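Local coordinates for thiosulfate reductase (Thermus thermophilus, PDB 2VPZ), which holds molybdopterin guanine dinucleotide, molybdenum and an iron-sulfur cluster, and probably reduces sulfur compounds such as thiosulfate or polysulfide, at residues 97-102 with 110-115; 197-202 with 323-328; 436-441 with 463-468. All blocks are in the same frame, centred on the assembly; numbering follows the deposited sequence.

Contact 1. Residues 97-102 with 110-115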
loop_
_atom_site.group_PDB
_atom_site.type_symbol
_atom_site.label_atom_id
_atom_site.label_comp_id
_atom_site.label_asym_id
_atom_site.label_seq_id
_atom_site.Cartn_x
_atom_site.Cartn_y
_atom_site.Cartn_z
ATOM N N ARG A 97 -52.582 -24.062 -6.554
ATOM C CA ARG A 97 -53.953 -24.218 -7.078
ATOM C C ARG A 97 -54.917 -22.983 -7.087
ATOM O O ARG A 97 -54.541 -21.986 -6.431
ATOM C CB ARG A 97 -54.722 -25.290 -6.246
ATOM C CG ARG A 97 -53.891 -26.362 -5.519
ATOM C CD ARG A 97 -53.886 -26.146 -3.998
ATOM N NE ARG A 97 -52.790 -26.893 -3.294
ATOM C CZ ARG A 97 -52.415 -26.836 -1.940
ATOM N NH1 ARG A 97 -53.153 -26.103 -1.141
ATOM N NH2 ARG A 97 -51.271 -27.414 -1.499
ATOM N N PRO A 98 -55.995 -22.920 -7.996
ATOM C CA PRO A 98 -56.846 -21.736 -7.849
ATOM C C PRO A 98 -57.473 -21.855 -6.461
ATOM O O PRO A 98 -57.595 -22.960 -5.899
ATOM C CB PRO A 98 -57.923 -21.949 -8.935
ATOM C CG PRO A 98 -57.345 -22.835 -9.950
ATOM C CD PRO A 98 -55.865 -23.118 -9.452
ATOM N N LEU A 99 -57.911 -20.742 -5.918
ATOM C CA LEU A 99 -58.522 -20.739 -4.598
ATOM C C LEU A 99 -59.707 -19.793 -4.539
ATOM O O LEU A 99 -59.656 -18.712 -5.114
ATOM C CB LEU A 99 -57.507 -20.321 -3.521
ATOM C CG LEU A 99 -56.233 -21.166 -3.319
ATOM C CD1 LEU A 99 -55.285 -20.525 -2.272
ATOM C CD2 LEU A 99 -56.636 -22.597 -2.913
ATOM N N ILE A 100 -60.782 -20.182 -3.870
ATOM C CA ILE A 100 -61.891 -19.253 -3.730
ATOM C C ILE A 100 -62.189 -19.062 -2.237
ATOM O O ILE A 100 -62.113 -19.996 -1.431
ATOM C CB ILE A 100 -63.204 -19.701 -4.521
ATOM C CG1 ILE A 100 -62.896 -19.926 -6.009
ATOM C CG2 ILE A 100 -64.295 -18.592 -4.386
ATOM C CD1 ILE A 100 -63.970 -20.749 -6.758
ATOM N N ARG A 101 -62.486 -17.819 -1.890
ATOM C CA ARG A 101 -62.804 -17.383 -0.533
ATOM C C ARG A 101 -64.080 -18.063 0.039
ATOM O O ARG A 101 -65.159 -17.922 -0.527
ATOM C CB ARG A 101 -62.977 -15.859 -0.509
ATOM C CG ARG A 101 -62.283 -15.115 0.629
ATOM C CD ARG A 101 -62.946 -13.743 0.894
ATOM N NE ARG A 101 -64.370 -13.858 1.247
ATOM C CZ ARG A 101 -65.407 -13.489 0.497
ATOM N NH1 ARG A 101 -65.238 -12.952 -0.699
ATOM N NH2 ARG A 101 -66.651 -13.667 0.953
ATOM N N VAL A 102 -63.942 -18.786 1.155
ATOM C CA VAL A 102 -65.061 -19.477 1.808
ATOM C C VAL A 102 -66.233 -18.451 2.037
ATOM O O VAL A 102 -66.002 -17.356 2.562
ATOM C CB VAL A 102 -64.586 -20.148 3.176
ATOM C CG1 VAL A 102 -65.774 -20.632 3.998
ATOM C CG2 VAL A 102 -63.641 -21.355 2.845
ATOM N N GLY A 110 -58.029 -15.267 6.665
ATOM C CA GLY A 110 -57.487 -16.024 5.537
ATOM C C GLY A 110 -58.072 -17.374 5.121
ATOM O O GLY A 110 -57.326 -18.309 4.817
ATOM N N LYS A 111 -59.408 -17.463 5.091
ATOM C CA LYS A 111 -60.172 -18.702 4.743
ATOM C C LYS A 111 -60.466 -18.959 3.242
ATOM O O LYS A 111 -61.230 -18.219 2.634
ATOM C CB LYS A 111 -61.504 -18.748 5.540
ATOM C CG LYS A 111 -61.510 -19.649 6.786
ATOM C CD LYS A 111 -61.275 -18.869 8.079
ATOM C CE LYS A 111 -62.602 -18.464 8.713
ATOM N NZ LYS A 111 -62.505 -18.305 10.200
ATOM N N TYR A 112 -59.884 -20.022 2.680
ATOM C CA TYR A 112 -60.006 -20.411 1.272
ATOM C C TYR A 112 -60.346 -21.888 1.062
ATOM O O TYR A 112 -60.147 -22.697 1.960
ATOM C CB TYR A 112 -58.691 -20.137 0.542
ATOM C CG TYR A 112 -58.411 -18.697 0.396
ATOM C CD1 TYR A 112 -57.719 -17.976 1.377
ATOM C CD2 TYR A 112 -58.999 -17.983 -0.643
ATOM C CE1 TYR A 112 -57.634 -16.595 1.331
ATOM C CE2 TYR A 112 -58.927 -16.613 -0.720
ATOM C CZ TYR A 112 -58.240 -15.904 0.270
ATOM O OH TYR A 112 -58.213 -14.543 0.236
ATOM N N ARG A 113 -60.855 -22.223 -0.127
ATOM C CA ARG A 113 -61.105 -23.617 -0.482
ATOM C C ARG A 113 -60.588 -23.787 -1.923
ATOM O O ARG A 113 -60.726 -22.874 -2.762
ATOM C CB ARG A 113 -62.603 -23.989 -0.390
ATOM C CG ARG A 113 -63.510 -23.238 -1.353
ATOM C CD ARG A 113 -64.983 -23.673 -1.320
ATOM N NE ARG A 113 -65.650 -23.497 -2.611
ATOM C CZ ARG A 113 -66.029 -22.339 -3.148
ATOM N NH1 ARG A 113 -65.820 -21.203 -2.499
ATOM N NH2 ARG A 113 -66.598 -22.300 -4.359
ATOM N N VAL A 114 -59.952 -24.919 -2.196
ATOM C CA VAL A 114 -59.388 -25.223 -3.508
ATOM C C VAL A 114 -60.509 -25.264 -4.561
ATOM O O VAL A 114 -61.670 -25.577 -4.257
ATOM C CB VAL A 114 -58.550 -26.577 -3.481
ATOM C CG1 VAL A 114 -59.463 -27.789 -3.243
ATOM C CG2 VAL A 114 -57.728 -26.744 -4.770
ATOM N N ALA A 115 -60.171 -24.894 -5.796
ATOM C CA ALA A 115 -61.116 -24.849 -6.897
ATOM C C ALA A 115 -60.447 -25.287 -8.172
ATOM O O ALA A 115 -59.221 -25.479 -8.251
ATOM C CB ALA A 115 -61.684 -23.418 -7.073
#
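Ile100 and Arg113 form the hydrogen-bonded pair of a short antiparallel hairpin and are joined in both directions. Ile100 N gives to Arg113 O at 2.9 Å, and Arg113 N gives back to Ile100 O. Ala115 N to Pro98 O and Val102 N to Lys111 O continue the pattern on either side.

Van der Waals contacts cover the face that carries Ile100 and Arg113. Ile100 CD1 presses on Ala115 CB at 3.5 Å, a close fit that suits an alanine, whose side chain ends at CB. The CG of Arg113 sits between the backbone N and the carbonyl carbon (chi1 63°), 3.5 Å from Ile100 O. The chain is extended from CG to NE, and the guanidinium beyond it brings NH1 to 3.6 Å from Ile100 CG2, so a long arginine lines the isoleucine while keeping its charge at the surface.

On the other face Tyr112 meets two neighbours. Its CD2 lies 4.0 Å from Leu99 CB, and its CE2 lies 3.9 Å from Arg101 CG, the ring plane turned 74° from the guanidinium of Arg101, whose aliphatic CG makes the touch. The hydroxyl bonds Ala476 O, and Arg101 NH1 pairs with Asp477. An alanine at Tyr112 would probably uncover Leu99 CB and Arg101 CG and leave Ala476 O without its hydroxyl partner.

Leu99 is bonded through its backbone to Ile479 in strand 479-481, whose Ile479 side chain touches Leu99 and Tyr112, while helix 117-134 covers Pro98 with Trp117 and Ala120 and meets Ile100 at Glu119.

Contact 2. Residues 197-202 with 323-328; sequences WENARY and KPRAVL
Arg325 lies alongside Arg201, the two side chains pointing the same way with their guanidinium planes only 8° apart. It is the aliphatic part of Arg201 that covers the other group: Arg201 CG sits over one face of the Arg325 guanidinium, toward its rim, 3.2 Å from NH2. Arg201 NE and Arg325 NH2 bring like charges to 3.9 Å, a repulsion that the carbonyl oxygen of Asn199, close to Arg325 NH1, would probably ease, while Arg201 NH2 bonds Asn228 O. The carbonyl of Arg325 accepts Arg201 N at 2.7 Å and, weakly, Tyr202 N.

Ala326 follows, small enough for its CB to rest 4.2 Å from Tyr202 CB, and its CA makes a C-H...O contact with Tyr202 O. Val327 then takes up that same oxygen: its N bonds Tyr202 O at 3.1 Å. A branch of this valine, CG2, packs on Ala200 CB at 3.9 Å.

Strand 326-327, weakly bonded, lies at the margin of a parallel sheet beside strand 202-206, where Val327 also bonds Val204 through the backbone. Helix 309-320 packs Met319 on Tyr202 and Ala326 and binds the tyrosine hydroxyl through Glu318; helix 341-354 meets Val327 at Asn351.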
loop_
_atom_site.group_PDB
_atom_site.type_symbol
_atom_site.label_atom_id
_atom_site.label_comp_id
_atom_site.label_asym_id
_atom_site.label_seq_id
_atom_site.Cartn_x
_atom_site.Cartn_y
_atom_site.Cartn_z
ATOM N N TRP A 197 -23.154 6.586 -22.549
ATOM C CA TRP A 197 -22.161 6.539 -21.476
ATOM C C TRP A 197 -20.703 6.399 -21.900
ATOM O O TRP A 197 -19.792 6.971 -21.290
ATOM C CB TRP A 197 -22.441 5.393 -20.493
ATOM C CG TRP A 197 -23.769 5.393 -19.798
ATOM C CD1 TRP A 197 -24.925 4.759 -20.195
ATOM C CD2 TRP A 197 -24.062 5.976 -18.515
ATOM N NE1 TRP A 197 -25.901 4.924 -19.240
ATOM C CE2 TRP A 197 -25.401 5.660 -18.199
ATOM C CE3 TRP A 197 -23.312 6.733 -17.600
ATOM C CZ2 TRP A 197 -26.016 6.080 -17.000
ATOM C CZ3 TRP A 197 -23.911 7.160 -16.405
ATOM C CH2 TRP A 197 -25.258 6.828 -16.121
ATOM N N GLU A 198 -20.478 5.620 -22.946
ATOM C CA GLU A 198 -19.138 5.326 -23.429
ATOM C C GLU A 198 -18.335 6.515 -23.968
ATOM O O GLU A 198 -17.101 6.483 -23.985
ATOM C CB GLU A 198 -19.218 4.189 -24.435
ATOM C CG GLU A 198 -20.091 4.532 -25.615
ATOM C CD GLU A 198 -19.891 3.577 -26.779
ATOM O OE1 GLU A 198 -19.983 4.023 -27.936
ATOM O OE2 GLU A 198 -19.632 2.389 -26.489
ATOM N N ASN A 199 -19.018 7.562 -24.425
ATOM C CA ASN A 199 -18.339 8.772 -24.898
ATOM C C ASN A 199 -18.435 9.932 -23.884
ATOM O O ASN A 199 -17.809 10.973 -24.075
ATOM C CB ASN A 199 -18.847 9.231 -26.274
ATOM C CG ASN A 199 -18.562 8.232 -27.385
ATOM O OD1 ASN A 199 -17.429 7.766 -27.537
ATOM N ND2 ASN A 199 -19.592 7.890 -28.166
ATOM N N ALA A 200 -19.214 9.756 -22.813
ATOM C CA ALA A 200 -19.364 10.792 -21.764
ATOM C C ALA A 200 -18.006 11.095 -21.062
ATOM O O ALA A 200 -17.194 10.190 -20.830
ATOM C CB ALA A 200 -20.444 10.389 -20.756
ATOM N N ARG A 201 -17.779 12.358 -20.691
ATOM C CA ARG A 201 -16.495 12.817 -20.110
ATOM C C ARG A 201 -16.539 13.398 -18.711
ATOM O O ARG A 201 -15.522 13.525 -18.004
ATOM C CB ARG A 201 -15.901 13.867 -21.028
ATOM C CG ARG A 201 -15.225 13.310 -22.248
ATOM C CD ARG A 201 -13.855 12.776 -21.860
ATOM N NE ARG A 201 -13.798 11.325 -21.673
ATOM C CZ ARG A 201 -12.776 10.655 -21.154
ATOM N NH1 ARG A 201 -11.695 11.308 -20.755
ATOM N NH2 ARG A 201 -12.837 9.332 -21.031
ATOM N N TYR A 202 -17.762 13.784 -18.369
ATOM C CA TYR A 202 -18.128 14.405 -17.095
ATOM C C TYR A 202 -19.622 14.044 -16.932
ATOM O O TYR A 202 -20.440 14.329 -17.812
ATOM C CB TYR A 202 -17.931 15.926 -17.245
ATOM C CG TYR A 202 -17.961 16.703 -15.939
ATOM C CD1 TYR A 202 -16.807 16.878 -15.169
ATOM C CD2 TYR A 202 -19.148 17.296 -15.481
ATOM C CE1 TYR A 202 -16.814 17.616 -13.991
ATOM C CE2 TYR A 202 -19.181 18.045 -14.302
ATOM C CZ TYR A 202 -18.012 18.203 -13.560
ATOM O OH TYR A 202 -18.014 18.929 -12.397
ATOM N N LYS A 323 -18.495 19.988 -22.836
ATOM C CA LYS A 323 -19.541 19.865 -23.844
ATOM C C LYS A 323 -19.002 19.541 -25.232
ATOM O O LYS A 323 -17.847 19.870 -25.540
ATOM C CB LYS A 323 -20.395 21.156 -23.940
ATOM C CG LYS A 323 -19.719 22.442 -23.507
ATOM C CD LYS A 323 -20.636 23.635 -23.730
ATOM C CE LYS A 323 -20.474 24.229 -25.137
ATOM N NZ LYS A 323 -19.293 25.162 -25.224
ATOM N N PRO A 324 -19.782 18.784 -26.034
ATOM C CA PRO A 324 -21.136 18.269 -25.739
ATOM C C PRO A 324 -21.126 16.955 -24.876
ATOM O O PRO A 324 -22.177 16.357 -24.616
ATOM C CB PRO A 324 -21.761 18.042 -27.124
ATOM C CG PRO A 324 -20.581 17.828 -28.042
ATOM C CD PRO A 324 -19.412 18.594 -27.447
ATOM N N ARG A 325 -19.938 16.561 -24.425
ATOM C CA ARG A 325 -19.666 15.335 -23.659
ATOM C C ARG A 325 -19.722 15.371 -22.106
ATOM O O ARG A 325 -18.956 14.703 -21.390
ATOM C CB ARG A 325 -18.341 14.756 -24.186
ATOM C CG ARG A 325 -18.266 14.857 -25.718
ATOM C CD ARG A 325 -17.460 13.724 -26.294
ATOM N NE ARG A 325 -16.083 13.798 -25.850
ATOM C CZ ARG A 325 -15.285 12.762 -25.595
ATOM N NH1 ARG A 325 -15.735 11.522 -25.734
ATOM N NH2 ARG A 325 -14.024 12.970 -25.203
ATOM N N ALA A 326 -20.665 16.177 -21.633
ATOM C CA ALA A 326 -21.009 16.391 -20.232
ATOM C C ALA A 326 -22.527 16.130 -20.174
ATOM O O ALA A 326 -23.271 16.757 -20.946
ATOM C CB ALA A 326 -20.717 17.843 -19.819
ATOM N N VAL A 327 -22.970 15.214 -19.299
ATOM C CA VAL A 327 -24.390 14.833 -19.115
ATOM C C VAL A 327 -24.933 14.777 -17.681
ATOM O O VAL A 327 -24.242 14.299 -16.768
ATOM C CB VAL A 327 -24.746 13.352 -19.524
ATOM C CG1 VAL A 327 -25.797 13.304 -20.625
ATOM C CG2 VAL A 327 -23.500 12.559 -19.812
ATOM N N LEU A 328 -26.168 15.232 -17.485
ATOM C CA LEU A 328 -26.844 15.027 -16.205
ATOM C C LEU A 328 -27.880 13.920 -16.544
ATOM O O LEU A 328 -29.020 14.246 -16.864
ATOM C CB LEU A 328 -27.598 16.260 -15.692
ATOM C CG LEU A 328 -26.851 17.406 -15.053
ATOM C CD1 LEU A 328 -26.236 18.254 -16.123
ATOM C CD2 LEU A 328 -27.811 18.259 -14.255
#

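Contact 3. Residues 436-441 with 463-468; sequences FAYGIN and VAIDVL. With MGD (2-amino-5,6-dimercapto-7-methyl-3,7,8a,9-tetrahydro-8-oxa-1,3,9,10-tetraaza-anthracen-4-one guanosine dinucleotide), chain H.
Phe436 lays one face of its ring over Val463, whose CB stands 4.2 Å from the ring centroid and 13° off the normal, a CH-pi contact. Ile465 CD1 comes to the edge of the same ring, so flat aromatic and branched aliphatic groups fit closely. In Tyr438, CG anti to the backbone N (chi1 174°) starts the ring off toward Ile465, and CD1 meets Ile465 CB at 3.9 Å; CE1 lies 3.5 Å from the guanine amino N2 of MGD, and the hydroxyl bonds Glu482.

On the other side Ala437 and Ala464 meet through their small CB atoms. Backbone bonds join Ala437 N to Val463 O, Ile465 N to Ala437 O and Gly439 N to Ile465 O. This last oxygen also accepts MGD N2 at 3.0 Å, so two N-H groups grip it. Gly439 has positive phi (43°), and a CB there would run into guanine N3.

Asp466 takes the ribose with both oxygens, OD1 from O3' at 2.7 Å and OD2 from O2' at 2.6 Å, and Val467 N holds OD2 on its anti lone pair. Asn441 N bonds phosphate oxygen O2A at 3.0 Å.

Adjacent parallel strands linked through helices 442-445 and 449-457 in a beta-alpha-beta crossover, with the nucleotide at their carboxyl ends and an acidic residue gripping the ribose diol, recall Rossmann-like dinucleotide sites; here they hold the guanosine end of one of two MGD molecules.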
loop_
_atom_site.group_PDB
_atom_site.type_symbol
_atom_site.label_atom_id
_atom_site.label_comp_id
_atom_site.label_asym_id
_atom_site.label_seq_id
_atom_site.Cartn_x
_atom_site.Cartn_y
_atom_site.Cartn_z
ATOM N N PHE A 436 -58.869 -5.999 -10.150
ATOM C CA PHE A 436 -57.873 -7.004 -10.546
ATOM C C PHE A 436 -56.481 -6.481 -10.135
ATOM O O PHE A 436 -56.197 -5.284 -10.296
ATOM C CB PHE A 436 -57.827 -7.238 -12.072
ATOM C CG PHE A 436 -58.786 -8.262 -12.587
ATOM C CD1 PHE A 436 -60.152 -7.986 -12.627
ATOM C CD2 PHE A 436 -58.339 -9.516 -13.021
ATOM C CE1 PHE A 436 -61.074 -8.947 -13.088
ATOM C CE2 PHE A 436 -59.246 -10.491 -13.488
ATOM C CZ PHE A 436 -60.616 -10.207 -13.515
ATOM N N ALA A 437 -55.638 -7.371 -9.613
ATOM C CA ALA A 437 -54.251 -7.088 -9.240
ATOM C C ALA A 437 -53.378 -8.155 -9.905
ATOM O O ALA A 437 -53.254 -9.295 -9.422
ATOM C CB ALA A 437 -54.043 -7.141 -7.677
ATOM N N TYR A 438 -52.823 -7.791 -11.049
ATOM C CA TYR A 438 -51.949 -8.720 -11.775
ATOM C C TYR A 438 -50.479 -8.412 -11.361
ATOM O O TYR A 438 -49.947 -7.394 -11.770
ATOM C CB TYR A 438 -52.121 -8.592 -13.301
ATOM C CG TYR A 438 -51.119 -9.448 -14.048
ATOM C CD1 TYR A 438 -51.282 -10.837 -14.125
ATOM C CD2 TYR A 438 -49.929 -8.897 -14.559
ATOM C CE1 TYR A 438 -50.298 -11.664 -14.677
ATOM C CE2 TYR A 438 -48.939 -9.701 -15.125
ATOM C CZ TYR A 438 -49.132 -11.091 -15.180
ATOM O OH TYR A 438 -48.157 -11.918 -15.702
ATOM N N GLY A 439 -49.865 -9.273 -10.537
ATOM C CA GLY A 439 -48.492 -9.081 -10.089
ATOM C C GLY A 439 -48.100 -7.670 -9.668
ATOM O O GLY A 439 -47.137 -7.082 -10.165
ATOM N N ILE A 440 -48.859 -7.089 -8.751
ATOM C CA ILE A 440 -48.591 -5.721 -8.301
ATOM C C ILE A 440 -48.834 -5.721 -6.777
ATOM O O ILE A 440 -49.862 -6.206 -6.299
ATOM C CB ILE A 440 -49.516 -4.684 -9.145
ATOM C CG1 ILE A 440 -49.130 -3.233 -8.869
ATOM C CG2 ILE A 440 -50.998 -4.957 -8.878
ATOM C CD1 ILE A 440 -49.779 -2.622 -7.623
ATOM N N ASN A 441 -47.865 -5.232 -6.008
ATOM C CA ASN A 441 -47.925 -5.269 -4.541
ATOM C C ASN A 441 -48.817 -4.157 -3.929
ATOM O O ASN A 441 -48.338 -3.084 -3.586
ATOM C CB ASN A 441 -46.485 -5.225 -3.979
ATOM C CG ASN A 441 -46.295 -6.106 -2.738
ATOM O OD1 ASN A 441 -45.314 -6.860 -2.628
ATOM N ND2 ASN A 441 -47.225 -5.997 -1.798
ATOM N N VAL A 463 -59.976 -9.767 -7.598
ATOM C CA VAL A 463 -59.177 -10.905 -8.033
ATOM C C VAL A 463 -57.665 -10.549 -8.055
ATOM O O VAL A 463 -57.271 -9.428 -8.397
ATOM C CB VAL A 463 -59.624 -11.470 -9.444
ATOM C CG1 VAL A 463 -59.041 -12.869 -9.644
ATOM C CG2 VAL A 463 -61.180 -11.515 -9.546
ATOM N N ALA A 464 -56.811 -11.487 -7.644
ATOM C CA ALA A 464 -55.358 -11.296 -7.635
ATOM C C ALA A 464 -54.670 -12.486 -8.304
ATOM O O ALA A 464 -54.910 -13.623 -7.925
ATOM C CB ALA A 464 -54.834 -11.095 -6.180
ATOM N N ILE A 465 -53.817 -12.201 -9.294
ATOM C CA ILE A 465 -53.075 -13.218 -10.082
ATOM C C ILE A 465 -51.596 -13.042 -9.675
ATOM O O ILE A 465 -50.978 -12.004 -9.951
ATOM C CB ILE A 465 -53.311 -12.970 -11.606
ATOM C CG1 ILE A 465 -54.749 -12.493 -11.838
ATOM C CG2 ILE A 465 -52.996 -14.249 -12.407
ATOM C CD1 ILE A 465 -55.223 -12.488 -13.304
ATOM N N ASP A 466 -51.015 -14.072 -9.051
ATOM C CA ASP A 466 -49.653 -13.966 -8.511
ATOM C C ASP A 466 -48.986 -15.340 -8.344
ATOM O O ASP A 466 -49.542 -16.350 -8.784
ATOM C CB ASP A 466 -49.769 -13.310 -7.116
ATOM C CG ASP A 466 -48.563 -12.387 -6.758
ATOM O OD1 ASP A 466 -48.778 -11.154 -6.633
ATOM O OD2 ASP A 466 -47.447 -12.892 -6.570
ATOM N N VAL A 467 -47.820 -15.394 -7.703
ATOM C CA VAL A 467 -47.154 -16.676 -7.430
ATOM C C VAL A 467 -46.946 -17.015 -5.938
ATOM O O VAL A 467 -47.062 -18.180 -5.532
ATOM C CB VAL A 467 -45.735 -16.831 -8.026
ATOM C CG1 VAL A 467 -45.150 -18.219 -7.646
ATOM C CG2 VAL A 467 -45.732 -16.618 -9.545
ATOM N N LEU A 468 -46.632 -16.009 -5.137
ATOM C CA LEU A 468 -46.390 -16.271 -3.727
ATOM C C LEU A 468 -47.605 -15.796 -2.885
ATOM O O LEU A 468 -48.434 -15.032 -3.383
ATOM C CB LEU A 468 -45.070 -15.566 -3.280
ATOM C CG LEU A 468 -43.742 -15.815 -4.067
ATOM C CD1 LEU A 468 -42.786 -14.592 -3.975
ATOM C CD2 LEU A 468 -43.046 -17.106 -3.569
HETATM P PB MGD H . -43.005 -5.842 -6.135
HETATM O O1B MGD H . -42.889 -5.542 -4.672
HETATM O O2B MGD H . -41.943 -6.659 -6.805
HETATM O O3B MGD H . -43.321 -4.399 -6.785
HETATM O O3A MGD H . -43.914 -2.157 -7.740
HETATM P PA MGD H . -44.277 -3.703 -7.893
HETATM O O1A MGD H . -43.836 -4.379 -9.182
HETATM O O2A MGD H . -45.684 -3.831 -7.425
HETATM O "O5'" MGD H . -44.339 -6.618 -6.405
HETATM C "C5'" MGD H . -44.432 -7.636 -7.403
HETATM C "C4'" MGD H . -45.676 -8.456 -7.062
HETATM O "O4'" MGD H . -45.798 -9.258 -8.231
HETATM C "C3'" MGD H . -45.531 -9.415 -5.908
HETATM O "O3'" MGD H . -46.862 -9.658 -5.436
HETATM C "C2'" MGD H . -44.939 -10.653 -6.601
HETATM O "O2'" MGD H . -45.229 -11.766 -5.798
HETATM C "C1'" MGD H . -45.673 -10.684 -7.943
HETATM N N9 MGD H . -45.041 -11.405 -9.112
HETATM C C8 MGD H . -43.737 -11.495 -9.380
HETATM N N7 MGD H . -43.467 -12.169 -10.521
HETATM C C5 MGD H . -44.653 -12.507 -11.073
HETATM C C6 MGD H . -45.150 -13.203 -12.342
HETATM O O6 MGD H . -44.353 -13.715 -13.206
HETATM N N1 MGD H . -46.514 -13.284 -12.484
HETATM C C2 MGD H . -47.417 -12.790 -11.581
HETATM N N2 MGD H . -48.772 -12.887 -11.741
HETATM N N3 MGD H . -46.994 -12.156 -10.479
HETATM C C4 MGD H . -45.676 -11.985 -10.130
HETATM C C10 MGD H . -42.815 -1.539 -8.477
HETATM C C11 MGD H . -42.939 -0.062 -8.310
HETATM O O11 MGD H . -43.210 0.149 -6.923
HETATM C C12 MGD H . -41.805 0.780 -8.765
HETATM S S12 MGD H . -41.099 0.591 -10.316
HETATM C C13 MGD H . -41.322 1.780 -8.027
HETATM S S13 MGD H . -40.031 2.756 -8.407
HETATM C C14 MGD H . -41.842 2.239 -6.777
HETATM N N15 MGD H . -40.834 1.965 -5.713
HETATM C C16 MGD H . -41.311 2.159 -4.438
HETATM C C17 MGD H . -40.531 2.521 -3.251
HETATM O O17 MGD H . -39.271 2.641 -3.320
HETATM N N18 MGD H . -41.188 2.733 -2.110
HETATM C C19 MGD H . -42.525 2.625 -1.992
HETATM N N19 MGD H . -43.163 2.781 -0.793
HETATM N N20 MGD H . -43.279 2.329 -3.053
HETATM C C21 MGD H . -42.771 2.067 -4.253
HETATM N N22 MGD H . -43.568 1.706 -5.264
HETATM C C23 MGD H . -43.160 1.547 -6.618
HETATM O O HOH W 1 -50.611 -9.549 -7.362
#

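The three contacts follow one another along the chain without interlacing, all within the part of it characteristic of molybdopterin oxidoreductases. Contacts 1 and 3 are neighbours, their centres 15 Å apart and their nearest atoms about 7 Å apart. Strand 479-481, bonded to the hairpin of contact 1, closes one margin of the five-stranded parallel sheet that holds contact 3, and helix 117-134 touches both. Contact 2 belongs to a different, four-stranded parallel sheet across the centre of the chain, its centre 41 Å from that of contact 3 and 56 Å from that of contact 1. Of the three, contact 3 alone touches the cofactor; contact 1 flanks that sheet at the surface.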